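Local coordinates for autophagy-related protein 9 (Schizosaccharomyces pombe, PDB 7D0I) that scrambles phospholipids between the two leaflets of a membrane as a homotrimer and supplies membrane to the growing autophagosome, at residues 370-375 with 612-617; 416-421 with 619-624; 456-461 with 599-604. The protein carries 1 engineered substitution. All coordinates share one frame; numbering follows the deposited sequence.

Interaction 1 of 3, residues 370-375 with 612-617. With LMN (Lauryl Maltose Neopentyl Glycol), chain H.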
loop_
_atom_site.group_PDB
_atom_site.type_symbol
_atom_site.label_atom_id
_atom_site.label_comp_id
_atom_site.label_asym_id
_atom_site.label_seq_id
_atom_site.Cartn_x
_atom_site.Cartn_y
_atom_site.Cartn_z
ATOM N N ILE A 370 17.978 14.316 -40.672
ATOM C CA ILE A 370 16.633 14.381 -41.223
ATOM C C ILE A 370 16.175 12.969 -41.545
ATOM O O ILE A 370 16.927 12.183 -42.124
ATOM C CB ILE A 370 16.568 15.278 -42.473
ATOM C CG1 ILE A 370 17.795 15.059 -43.362
ATOM C CG2 ILE A 370 16.414 16.734 -42.069
ATOM C CD1 ILE A 370 17.557 14.105 -44.506
ATOM N N LEU A 371 14.944 12.651 -41.160
ATOM C CA LEU A 371 14.328 11.364 -41.453
ATOM C C LEU A 371 12.949 11.661 -42.029
ATOM O O LEU A 371 11.958 11.693 -41.303
ATOM C CB LEU A 371 14.253 10.503 -40.210
ATOM C CG LEU A 371 13.849 9.043 -40.352
ATOM C CD1 LEU A 371 14.724 8.338 -41.353
ATOM C CD2 LEU A 371 13.980 8.390 -39.018
ATOM N N THR A 372 12.892 11.881 -43.337
ATOM C CA THR A 372 11.633 12.107 -44.021
ATOM C C THR A 372 10.885 10.786 -44.158
ATOM O O THR A 372 11.310 9.749 -43.652
ATOM C CB THR A 372 11.892 12.737 -45.384
ATOM O OG1 THR A 372 13.070 13.545 -45.308
ATOM C CG2 THR A 372 10.740 13.612 -45.795
ATOM N N HIS A 373 9.745 10.814 -44.843
ATOM C CA HIS A 373 9.085 9.560 -45.168
ATOM C C HIS A 373 9.724 8.899 -46.375
ATOM O O HIS A 373 9.759 7.667 -46.455
ATOM C CB HIS A 373 7.587 9.779 -45.391
ATOM C CG HIS A 373 7.265 10.853 -46.383
ATOM N ND1 HIS A 373 7.014 12.157 -46.012
ATOM C CD2 HIS A 373 7.172 10.822 -47.732
ATOM C CE1 HIS A 373 6.769 12.879 -47.091
ATOM N NE2 HIS A 373 6.857 12.092 -48.148
ATOM N N THR A 374 10.262 9.685 -47.304
ATOM C CA THR A 374 10.990 9.092 -48.419
ATOM C C THR A 374 12.307 8.488 -47.965
ATOM O O THR A 374 12.755 7.492 -48.539
ATOM C CB THR A 374 11.247 10.123 -49.507
ATOM O OG1 THR A 374 12.050 11.179 -48.972
ATOM C CG2 THR A 374 9.944 10.685 -50.012
ATOM N N THR A 375 12.942 9.067 -46.947
ATOM C CA THR A 375 14.156 8.468 -46.405
ATOM C C THR A 375 13.882 7.063 -45.902
ATOM O O THR A 375 14.631 6.128 -46.196
ATOM C CB THR A 375 14.721 9.323 -45.275
ATOM O OG1 THR A 375 14.539 10.708 -45.581
ATOM C CG2 THR A 375 16.192 9.051 -45.105
ATOM N N LEU A 612 12.060 19.655 -48.027
ATOM C CA LEU A 612 13.479 19.744 -48.346
ATOM C C LEU A 612 14.172 18.392 -48.229
ATOM O O LEU A 612 15.171 18.143 -48.915
ATOM C CB LEU A 612 14.152 20.773 -47.443
ATOM C CG LEU A 612 15.577 21.171 -47.816
ATOM C CD1 LEU A 612 15.598 21.776 -49.199
ATOM C CD2 LEU A 612 16.134 22.147 -46.801
ATOM N N GLY A 613 13.655 17.499 -47.385
ATOM C CA GLY A 613 14.263 16.191 -47.250
ATOM C C GLY A 613 14.009 15.300 -48.441
ATOM O O GLY A 613 14.861 14.488 -48.801
ATOM N N ILE A 614 12.844 15.431 -49.072
ATOM C CA ILE A 614 12.605 14.683 -50.297
ATOM C C ILE A 614 13.622 15.070 -51.357
ATOM O O ILE A 614 13.987 14.256 -52.209
ATOM C CB ILE A 614 11.161 14.904 -50.774
ATOM C CG1 ILE A 614 10.189 14.403 -49.713
ATOM C CG2 ILE A 614 10.910 14.189 -52.080
ATOM C CD1 ILE A 614 8.759 14.495 -50.127
ATOM N N LEU A 615 14.120 16.304 -51.303
ATOM C CA LEU A 615 15.155 16.725 -52.236
ATOM C C LEU A 615 16.530 16.249 -51.799
ATOM O O LEU A 615 17.346 15.852 -52.636
ATOM C CB LEU A 615 15.147 18.245 -52.376
ATOM C CG LEU A 615 13.892 18.866 -52.979
ATOM C CD1 LEU A 615 14.022 20.372 -53.011
ATOM C CD2 LEU A 615 13.660 18.320 -54.369
ATOM N N LEU A 616 16.810 16.281 -50.504
ATOM C CA LEU A 616 18.149 15.979 -50.019
ATOM C C LEU A 616 18.387 14.503 -49.724
ATOM O O LEU A 616 19.495 14.147 -49.316
ATOM C CB LEU A 616 18.451 16.803 -48.769
ATOM C CG LEU A 616 18.590 18.296 -49.041
ATOM C CD1 LEU A 616 19.036 19.028 -47.799
ATOM C CD2 LEU A 616 19.568 18.525 -50.178
ATOM N N THR A 617 17.394 13.636 -49.905
ATOM C CA THR A 617 17.645 12.219 -49.660
ATOM C C THR A 617 18.591 11.587 -50.677
ATOM O O THR A 617 19.332 10.668 -50.307
ATOM C CB THR A 617 16.348 11.414 -49.620
ATOM O OG1 THR A 617 15.459 11.854 -50.652
ATOM C CG2 THR A 617 15.681 11.574 -48.285
HETATM C C1 LMN H . 2.753 8.793 -47.173
HETATM O O1 LMN H . 2.101 7.796 -47.715
HETATM C C2 LMN H . 2.143 9.158 -45.798
HETATM O O2 LMN H . 2.464 8.112 -44.881
HETATM C C3 LMN H . 2.633 10.455 -45.221
HETATM O O3 LMN H . 1.682 10.824 -44.163
HETATM C C4 LMN H . 2.741 11.580 -46.169
HETATM O O4 LMN H . 3.618 12.640 -45.577
HETATM C C5 LMN H . 3.342 11.183 -47.469
HETATM O O5 LMN H . 2.626 10.043 -48.070
HETATM C C6 LMN H . 3.298 12.348 -48.457
HETATM O O6 LMN H . 3.768 11.901 -49.710
HETATM C CAA LMN H . 1.522 12.228 -58.729
HETATM C CAB LMN H . 3.087 -0.301 -58.046
HETATM O OAI LMN H . -0.073 16.592 -44.885
HETATM O OAJ LMN H . -3.358 1.825 -41.815
HETATM O OAL LMN H . -1.333 9.382 -46.124
HETATM O OAN LMN H . -2.210 3.653 -44.352
HETATM O OAP LMN H . -2.212 4.314 -46.992
HETATM O OAQ LMN H . 1.799 16.930 -42.703
HETATM O OAR LMN H . -6.181 4.473 -40.325
HETATM O OAS LMN H . 2.518 14.578 -41.370
HETATM O OAT LMN H . -5.754 7.230 -40.449
HETATM O OAU LMN H . 4.546 13.159 -43.231
HETATM O OAV LMN H . -4.245 7.752 -43.108
HETATM C CAW LMN H . 1.291 12.222 -57.202
HETATM C CAX LMN H . 3.071 0.466 -56.707
HETATM C CAY LMN H . 2.664 12.251 -56.481
HETATM C CAZ LMN H . 1.976 1.561 -56.760
HETATM C CBA LMN H . 2.520 11.835 -54.990
HETATM C CBB LMN H . 1.969 2.352 -55.422
HETATM C CBC LMN H . 1.147 11.143 -54.732
HETATM C CBD LMN H . 1.522 1.412 -54.266
HETATM C CBE LMN H . 0.743 11.331 -53.240
HETATM C CBF LMN H . 0.720 2.245 -53.221
HETATM C CBG LMN H . 1.961 10.998 -52.328
HETATM C CBH LMN H . 1.641 2.628 -52.022
HETATM C CBI LMN H . 2.007 9.452 -52.099
HETATM C CBJ LMN H . 1.773 4.184 -51.970
HETATM C CBK LMN H . 0.720 9.007 -51.319
HETATM C CBL LMN H . 2.016 4.633 -50.484
HETATM C CBM LMN H . 0.930 15.979 -45.659
HETATM C CBN LMN H . -3.445 3.039 -41.101
HETATM C CBP LMN H . -1.992 8.406 -45.347
HETATM C CBQ LMN H . 0.681 7.439 -51.237
HETATM C CBR LMN H . 2.296 6.030 -49.806
HETATM C CBS LMN H . 1.257 8.186 -48.812
HETATM C CBT LMN H . -0.249 6.116 -49.190
HETATM O OBV LMN H . 0.171 5.198 -48.167
HETATM O OBX LMN H . -0.926 6.785 -46.796
HETATM O OBY LMN H . 3.110 14.932 -45.486
HETATM O OBZ LMN H . -3.560 4.675 -42.889
HETATM O OCB LMN H . -1.889 6.396 -43.195
HETATM C CCC LMN H . 2.219 15.953 -44.886
HETATM C CCD LMN H . -4.344 3.996 -41.833
HETATM C CCF LMN H . -1.203 7.134 -45.381
HETATM C CCH LMN H . -1.309 4.716 -44.826
HETATM C CCJ LMN H . -0.164 5.541 -46.852
HETATM C CCL LMN H . -0.988 4.421 -46.250
HETATM C CCM LMN H . 0.998 6.936 -49.768
HETATM C CCN LMN H . 1.906 15.676 -43.407
HETATM C CCO LMN H . -4.936 4.991 -40.829
HETATM C CCQ LMN H . -1.948 6.027 -44.620
HETATM C CCR LMN H . 2.857 13.589 -44.918
HETATM C CCS LMN H . -2.881 5.880 -42.355
HETATM C CCT LMN H . 2.946 14.849 -42.744
HETATM C CCU LMN H . -5.164 6.329 -41.443
HETATM C CCV LMN H . 3.173 13.545 -43.417
HETATM C CCW LMN H . -3.913 6.945 -41.961
#
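The extended chain of residues 370-372 turns into helix 373-382 just where it meets one side of helix 603-624, and the two backbones come closest at Thr372 and Gly613, with their CA atoms 5.8 Å apart. Gly613 suits this place because, having no side chain, it lets the hydroxyl of Thr372 rest on the helix backbone, OG1 lying 3.5 Å from Gly613 CA. Thr372 OG1 stands beside its own backbone N, anti to the carbonyl carbon, and gives a weak hydrogen bond to Thr375 OG1. Thr375 OG1 also accepts weakly from Thr372 N, so it holds the first turn only loosely. Beta-branched side chains fill the rest of the seam. Ile614 runs across Thr374 at about a right angle, its CG1 3.7 Å from Thr374 CG2. The methyl of Thr617, CG2, lies against the hydroxyls of Thr374 and Thr375, while its own OG1 turns back toward the carbonyls of its helix.

His373 leads out of this packing into the detergent site. Its CG takes the crowded position between backbone N and carbonyl carbon (chi1 53°), and Ile614 CD1 reaches its NE2 at 3.6 Å. Over one face lies a sugar of the detergent, with LMN C5 3.7 Å above the ring centre. ND1 is hydrogen-bonded to Glu610, which would tend to favour a proton on that nitrogen, and Trp377 meets the ring as well. Packed against Ile614 and with the sugar over one ring face, His373 is part of the LMN pocket.

Interaction 2 of 3, residues 416-421 with 619-624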
loop_
_atom_site.group_PDB
_atom_site.type_symbol
_atom_site.label_atom_id
_atom_site.label_comp_id
_atom_site.label_asym_id
_atom_site.label_seq_id
_atom_site.Cartn_x
_atom_site.Cartn_y
_atom_site.Cartn_z
ATOM N N ILE A 416 23.098 3.117 -54.662
ATOM C CA ILE A 416 23.351 3.933 -55.846
ATOM C C ILE A 416 22.143 3.930 -56.775
ATOM O O ILE A 416 21.749 4.975 -57.306
ATOM C CB ILE A 416 24.622 3.449 -56.560
ATOM C CG1 ILE A 416 25.846 3.704 -55.681
ATOM C CG2 ILE A 416 24.773 4.137 -57.895
ATOM C CD1 ILE A 416 26.000 5.135 -55.256
ATOM N N VAL A 417 21.535 2.762 -56.987
ATOM C CA VAL A 417 20.364 2.688 -57.856
ATOM C C VAL A 417 19.205 3.477 -57.263
ATOM O O VAL A 417 18.471 4.169 -57.980
ATOM C CB VAL A 417 19.977 1.220 -58.103
ATOM C CG1 VAL A 417 18.715 1.142 -58.930
ATOM C CG2 VAL A 417 21.107 0.492 -58.789
ATOM N N ALA A 418 19.015 3.385 -55.946
ATOM C CA ALA A 418 17.944 4.144 -55.318
ATOM C C ALA A 418 18.211 5.638 -55.391
ATOM O O ALA A 418 17.281 6.428 -55.569
ATOM C CB ALA A 418 17.763 3.711 -53.869
ATOM N N GLY A 419 19.470 6.048 -55.261
ATOM C CA GLY A 419 19.793 7.450 -55.442
ATOM C C GLY A 419 19.506 7.927 -56.851
ATOM O O GLY A 419 19.028 9.045 -57.051
ATOM N N PHE A 420 19.790 7.089 -57.847
ATOM C CA PHE A 420 19.483 7.469 -59.221
ATOM C C PHE A 420 17.983 7.602 -59.440
ATOM O O PHE A 420 17.530 8.552 -60.085
ATOM C CB PHE A 420 20.076 6.461 -60.204
ATOM C CG PHE A 420 21.516 6.713 -60.529
ATOM C CD1 PHE A 420 22.075 7.965 -60.337
ATOM C CD2 PHE A 420 22.316 5.702 -61.028
ATOM C CE1 PHE A 420 23.398 8.200 -60.635
ATOM C CE2 PHE A 420 23.639 5.934 -61.328
ATOM C CZ PHE A 420 24.180 7.185 -61.129
ATOM N N LEU A 421 17.196 6.663 -58.914
ATOM C CA LEU A 421 15.747 6.768 -59.069
ATOM C C LEU A 421 15.180 7.955 -58.301
ATOM O O LEU A 421 14.195 8.567 -58.735
ATOM C CB LEU A 421 15.066 5.480 -58.620
ATOM C CG LEU A 421 15.331 4.258 -59.491
ATOM C CD1 LEU A 421 14.448 3.110 -59.058
ATOM C CD2 LEU A 421 15.104 4.590 -60.947
ATOM N N VAL A 619 21.231 12.950 -51.675
ATOM C CA VAL A 619 22.535 13.250 -51.087
ATOM C C VAL A 619 22.939 12.149 -50.116
ATOM O O VAL A 619 24.076 11.664 -50.136
ATOM C CB VAL A 619 22.510 14.626 -50.401
ATOM C CG1 VAL A 619 23.698 14.771 -49.483
ATOM C CG2 VAL A 619 22.511 15.720 -51.442
ATOM N N LEU A 620 22.004 11.725 -49.267
ATOM C CA LEU A 620 22.275 10.615 -48.361
ATOM C C LEU A 620 22.561 9.337 -49.132
ATOM O O LEU A 620 23.584 8.682 -48.915
ATOM C CB LEU A 620 21.094 10.411 -47.415
ATOM C CG LEU A 620 20.796 11.500 -46.394
ATOM C CD1 LEU A 620 19.587 11.118 -45.585
ATOM C CD2 LEU A 620 21.977 11.707 -45.490
ATOM N N LEU A 621 21.669 8.974 -50.050
ATOM C CA LEU A 621 21.815 7.719 -50.777
ATOM C C LEU A 621 23.053 7.680 -51.654
ATOM O O LEU A 621 23.424 6.598 -52.115
ATOM C CB LEU A 621 20.577 7.466 -51.632
ATOM C CG LEU A 621 19.293 7.201 -50.857
ATOM C CD1 LEU A 621 18.098 7.433 -51.741
ATOM C CD2 LEU A 621 19.288 5.787 -50.341
ATOM N N PHE A 622 23.691 8.818 -51.910
ATOM C CA PHE A 622 24.909 8.832 -52.705
ATOM C C PHE A 622 26.175 8.973 -51.880
ATOM O O PHE A 622 27.215 8.439 -52.278
ATOM C CB PHE A 622 24.871 9.973 -53.722
ATOM C CG PHE A 622 24.049 9.677 -54.936
ATOM C CD1 PHE A 622 24.069 8.426 -55.512
ATOM C CD2 PHE A 622 23.260 10.656 -55.503
ATOM C CE1 PHE A 622 23.313 8.157 -56.629
ATOM C CE2 PHE A 622 22.504 10.390 -56.619
ATOM C CZ PHE A 622 22.532 9.139 -57.183
ATOM N N PHE A 623 26.133 9.665 -50.751
ATOM C CA PHE A 623 27.380 10.011 -50.081
ATOM C C PHE A 623 27.501 9.478 -48.666
ATOM O O PHE A 623 28.585 9.041 -48.278
ATOM C CB PHE A 623 27.555 11.532 -50.078
ATOM C CG PHE A 623 27.496 12.139 -51.448
ATOM C CD1 PHE A 623 26.391 12.864 -51.852
ATOM C CD2 PHE A 623 28.536 11.963 -52.342
ATOM C CE1 PHE A 623 26.333 13.415 -53.112
ATOM C CE2 PHE A 623 28.482 12.511 -53.602
ATOM C CZ PHE A 623 27.379 13.235 -53.988
ATOM N N THR A 624 26.433 9.496 -47.873
ATOM C CA THR A 624 26.545 9.031 -46.496
ATOM C C THR A 624 26.138 7.580 -46.315
ATOM O O THR A 624 26.677 6.905 -45.433
ATOM C CB THR A 624 25.701 9.892 -45.561
ATOM O OG1 THR A 624 24.318 9.588 -45.760
ATOM C CG2 THR A 624 25.932 11.357 -45.841
#
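Phe622 lies with a face of its ring over Gly419 and its far end directed at Phe420, and the meeting of the two helices is built round this one side chain. Gly419 CA sits 4.0 Å from the ring centroid and 28° off the normal, a CH-pi contact that is possible because glycine leaves its backbone bare. Phe622 CG is anti to the carbonyl carbon, beside the backbone N, and from there the ring spans the gap until CZ comes 3.3 Å from Gly419 C.

Two residues, one helical turn apart in segment 416-421, meet neighbouring parts of the ring's edge. Ile416 crosses it at about a right angle and brings CD1 to its edge, in plane, 3.8 Å from Phe622 CD1. Phe420 meets it obliquely: the ring centroids are 5.4 Å apart and the planes are turned by 65°, with Phe420 CD1 near the plane of the Phe622 ring at its rim. Both side chains leave their backbone away from helix 603-624, and their ends bend back to reach the phenylalanine.

Leu621 completes the seam. Its CB packs on Gly419 CA at 3.9 Å, and its CD1 extends to the methyl of Ala418, where a small residue leaves room for the branched leucine. The same leucine also touches Asn378 of helix 373-382 and Phe415.

The short helical segments approach to 8.2 Å and run roughly antiparallel, at 147°. This is close antiparallel helix packing at a glycine, here joining the later part of helix 603-624, probably an intramembrane helix, to helix 412-425.

Interaction 3 of 3, residues 456-461 with 599-604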
loop_
_atom_site.group_PDB
_atom_site.type_symbol
_atom_site.label_atom_id
_atom_site.label_comp_id
_atom_site.label_asym_id
_atom_site.label_seq_id
_atom_site.Cartn_x
_atom_site.Cartn_y
_atom_site.Cartn_z
ATOM N N ARG A 456 4.292 19.957 -33.323
ATOM C CA ARG A 456 4.216 18.515 -33.457
ATOM C C ARG A 456 5.627 17.958 -33.379
ATOM O O ARG A 456 6.604 18.685 -33.557
ATOM C CB ARG A 456 3.555 18.111 -34.775
ATOM C CG ARG A 456 2.106 18.511 -34.903
ATOM C CD ARG A 456 1.204 17.514 -34.224
ATOM N NE ARG A 456 -0.190 17.935 -34.223
ATOM C CZ ARG A 456 -0.773 18.584 -33.221
ATOM N NH1 ARG A 456 -0.083 18.887 -32.133
ATOM N NH2 ARG A 456 -2.048 18.926 -33.308
ATOM N N TYR A 457 5.734 16.663 -33.109
ATOM C CA TYR A 457 7.037 16.020 -33.085
ATOM C C TYR A 457 7.532 15.788 -34.501
ATOM O O TYR A 457 6.773 15.374 -35.378
ATOM C CB TYR A 457 6.977 14.689 -32.341
ATOM C CG TYR A 457 6.607 14.796 -30.888
ATOM C CD1 TYR A 457 7.491 15.307 -29.960
ATOM C CD2 TYR A 457 5.383 14.359 -30.439
ATOM C CE1 TYR A 457 7.153 15.399 -28.639
ATOM C CE2 TYR A 457 5.043 14.445 -29.118
ATOM C CZ TYR A 457 5.928 14.964 -28.226
ATOM O OH TYR A 457 5.580 15.045 -26.909
ATOM N N THR A 458 8.811 16.056 -34.724
ATOM C CA THR A 458 9.399 15.809 -36.023
ATOM C C THR A 458 9.431 14.310 -36.303
ATOM O O THR A 458 9.434 13.502 -35.378
ATOM C CB THR A 458 10.806 16.378 -36.092
ATOM O OG1 THR A 458 11.646 15.679 -35.173
ATOM C CG2 THR A 458 10.794 17.831 -35.726
ATOM N N PRO A 459 9.441 13.913 -37.576
ATOM C CA PRO A 459 9.496 12.480 -37.889
ATOM C C PRO A 459 10.689 11.762 -37.300
ATOM O O PRO A 459 10.618 10.548 -37.103
ATOM C CB PRO A 459 9.538 12.466 -39.416
ATOM C CG PRO A 459 8.811 13.677 -39.794
ATOM C CD PRO A 459 9.180 14.711 -38.782
ATOM N N LEU A 460 11.783 12.461 -37.018
ATOM C CA LEU A 460 12.908 11.832 -36.346
ATOM C C LEU A 460 12.690 11.741 -34.847
ATOM O O LEU A 460 13.265 10.866 -34.196
ATOM C CB LEU A 460 14.188 12.603 -36.633
ATOM C CG LEU A 460 15.464 12.035 -36.037
ATOM C CD1 LEU A 460 15.827 10.750 -36.718
ATOM C CD2 LEU A 460 16.572 13.038 -36.168
ATOM N N ALA A 461 11.877 12.626 -34.282
ATOM C CA ALA A 461 11.524 12.503 -32.878
ATOM C C ALA A 461 10.590 11.338 -32.638
ATOM O O ALA A 461 10.541 10.819 -31.525
ATOM C CB ALA A 461 10.871 13.782 -32.380
ATOM N N LEU A 599 13.198 18.647 -30.871
ATOM C CA LEU A 599 12.380 17.456 -31.088
ATOM C C LEU A 599 10.917 17.785 -31.349
ATOM O O LEU A 599 10.247 17.057 -32.080
ATOM C CB LEU A 599 12.462 16.526 -29.883
ATOM C CG LEU A 599 13.784 15.837 -29.589
ATOM C CD1 LEU A 599 13.806 15.422 -28.150
ATOM C CD2 LEU A 599 13.939 14.637 -30.478
ATOM N N TYR A 600 10.409 18.860 -30.765
ATOM C CA TYR A 600 8.993 19.223 -30.780
ATOM C C TYR A 600 8.877 20.558 -31.496
ATOM O O TYR A 600 8.887 21.610 -30.859
ATOM C CB TYR A 600 8.497 19.285 -29.359
ATOM C CG TYR A 600 7.074 19.701 -29.123
ATOM C CD1 TYR A 600 6.030 18.848 -29.392
ATOM C CD2 TYR A 600 6.783 20.915 -28.548
ATOM C CE1 TYR A 600 4.740 19.212 -29.144
ATOM C CE2 TYR A 600 5.498 21.286 -28.298
ATOM C CZ TYR A 600 4.480 20.433 -28.598
ATOM O OH TYR A 600 3.187 20.806 -28.351
ATOM N N SER A 601 8.761 20.520 -32.817
ATOM C CA SER A 601 8.916 21.708 -33.640
ATOM C C SER A 601 7.561 22.262 -34.044
ATOM O O SER A 601 6.512 21.749 -33.663
ATOM C CB SER A 601 9.751 21.395 -34.878
ATOM O OG SER A 601 11.076 21.048 -34.533
ATOM N N TYR A 602 7.586 23.333 -34.826
ATOM C CA TYR A 602 6.371 23.864 -35.417
ATOM C C TYR A 602 5.948 23.000 -36.592
ATOM O O TYR A 602 6.779 22.417 -37.286
ATOM C CB TYR A 602 6.575 25.298 -35.894
ATOM C CG TYR A 602 6.776 26.302 -34.792
ATOM C CD1 TYR A 602 5.722 26.704 -33.998
ATOM C CD2 TYR A 602 8.019 26.867 -34.567
ATOM C CE1 TYR A 602 5.899 27.620 -33.000
ATOM C CE2 TYR A 602 8.206 27.786 -33.569
ATOM C CZ TYR A 602 7.143 28.160 -32.789
ATOM O OH TYR A 602 7.323 29.080 -31.788
ATOM N N ARG A 603 4.642 22.928 -36.823
ATOM C CA ARG A 603 4.158 22.102 -37.919
ATOM C C ARG A 603 4.588 22.655 -39.270
ATOM O O ARG A 603 4.852 21.885 -40.200
ATOM C CB ARG A 603 2.642 21.977 -37.846
ATOM C CG ARG A 603 2.041 21.191 -38.978
ATOM C CD ARG A 603 0.538 21.260 -38.937
ATOM N NE ARG A 603 -0.024 20.406 -37.902
ATOM C CZ ARG A 603 -1.311 20.373 -37.584
ATOM N NH1 ARG A 603 -2.169 21.160 -38.217
ATOM N NH2 ARG A 603 -1.741 19.564 -36.630
ATOM N N ILE A 604 4.690 23.976 -39.399
ATOM C CA ILE A 604 5.101 24.561 -40.670
ATOM C C ILE A 604 6.576 24.287 -40.932
ATOM O O ILE A 604 6.983 24.046 -42.074
ATOM C CB ILE A 604 4.779 26.066 -40.686
ATOM C CG1 ILE A 604 5.243 26.696 -41.993
ATOM C CG2 ILE A 604 5.401 26.763 -39.497
ATOM C CD1 ILE A 604 4.518 26.166 -43.205
#
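The carbonyl oxygen of Leu599 is the best-held polar atom, gripped twice by segment 456-461. Thr458 N gives it a nearly straight hydrogen bond in the carbonyl plane, 3.2 Å long with an angle of 167° at the hydrogen. Tyr457 CA adds a weaker CA-H...O contact at 3.5 Å.

Two residues further along the ribbon, Arg456 and Ser601 form an antiparallel hydrogen-bonded pair. Arg456 N reaches Ser601 O at 2.9 Å, nearly along the C=O axis, and the return bond from Ser601 N to Arg456 O is weak. In between, Tyr457 and Tyr600 make a non-hydrogen-bonded pair whose rings project from one face of the ribbon. Tyr600 CD1 lies 3.7 Å above the Tyr457 ring, offset toward its rim, with the planes turned by 58°. Their hydroxyls bond to Ser482 and Ser487.

Arg456 runs beside Arg603, both pointing the same way, and Arg456 NE approaches Arg603 NH2 to 3.3 Å. Two like charges so close would repel; Glu559 of the second subunit forms a salt bridge with Arg603 and a long, weak ion pair with Arg456, which probably offsets this. Thr458, just past the strand, suits the turn leading into a helix because its OG1 accepts from Ala461 N, a capping bond. Ala461, small, leaves room for Leu599 CD2.

Such pairing is that of a two-stranded antiparallel ribbon, whose arginine side lies next to a second subunit.

Helix 603-624 is common to all three contacts. Interaction 3 lies at its N-terminal end, interaction 1 near its middle and interaction 2 toward its C-terminal end. The centres of interactions 1 and 2 are about 12 Å apart, those of 1 and 3 about 14 Å, and those of 2 and 3 about 25 Å. Leu620 packs on Ile370 and Thr375 to join the first two, and Leu371 meets Pro459 and Leu460 to join the first to the third. Along the chain, interactions 1 and 2 cross, while interaction 3 is nested within both loops. One helix thus ties together a detergent-binding pocket, a helix-helix packing and a ribbon beside a second subunit.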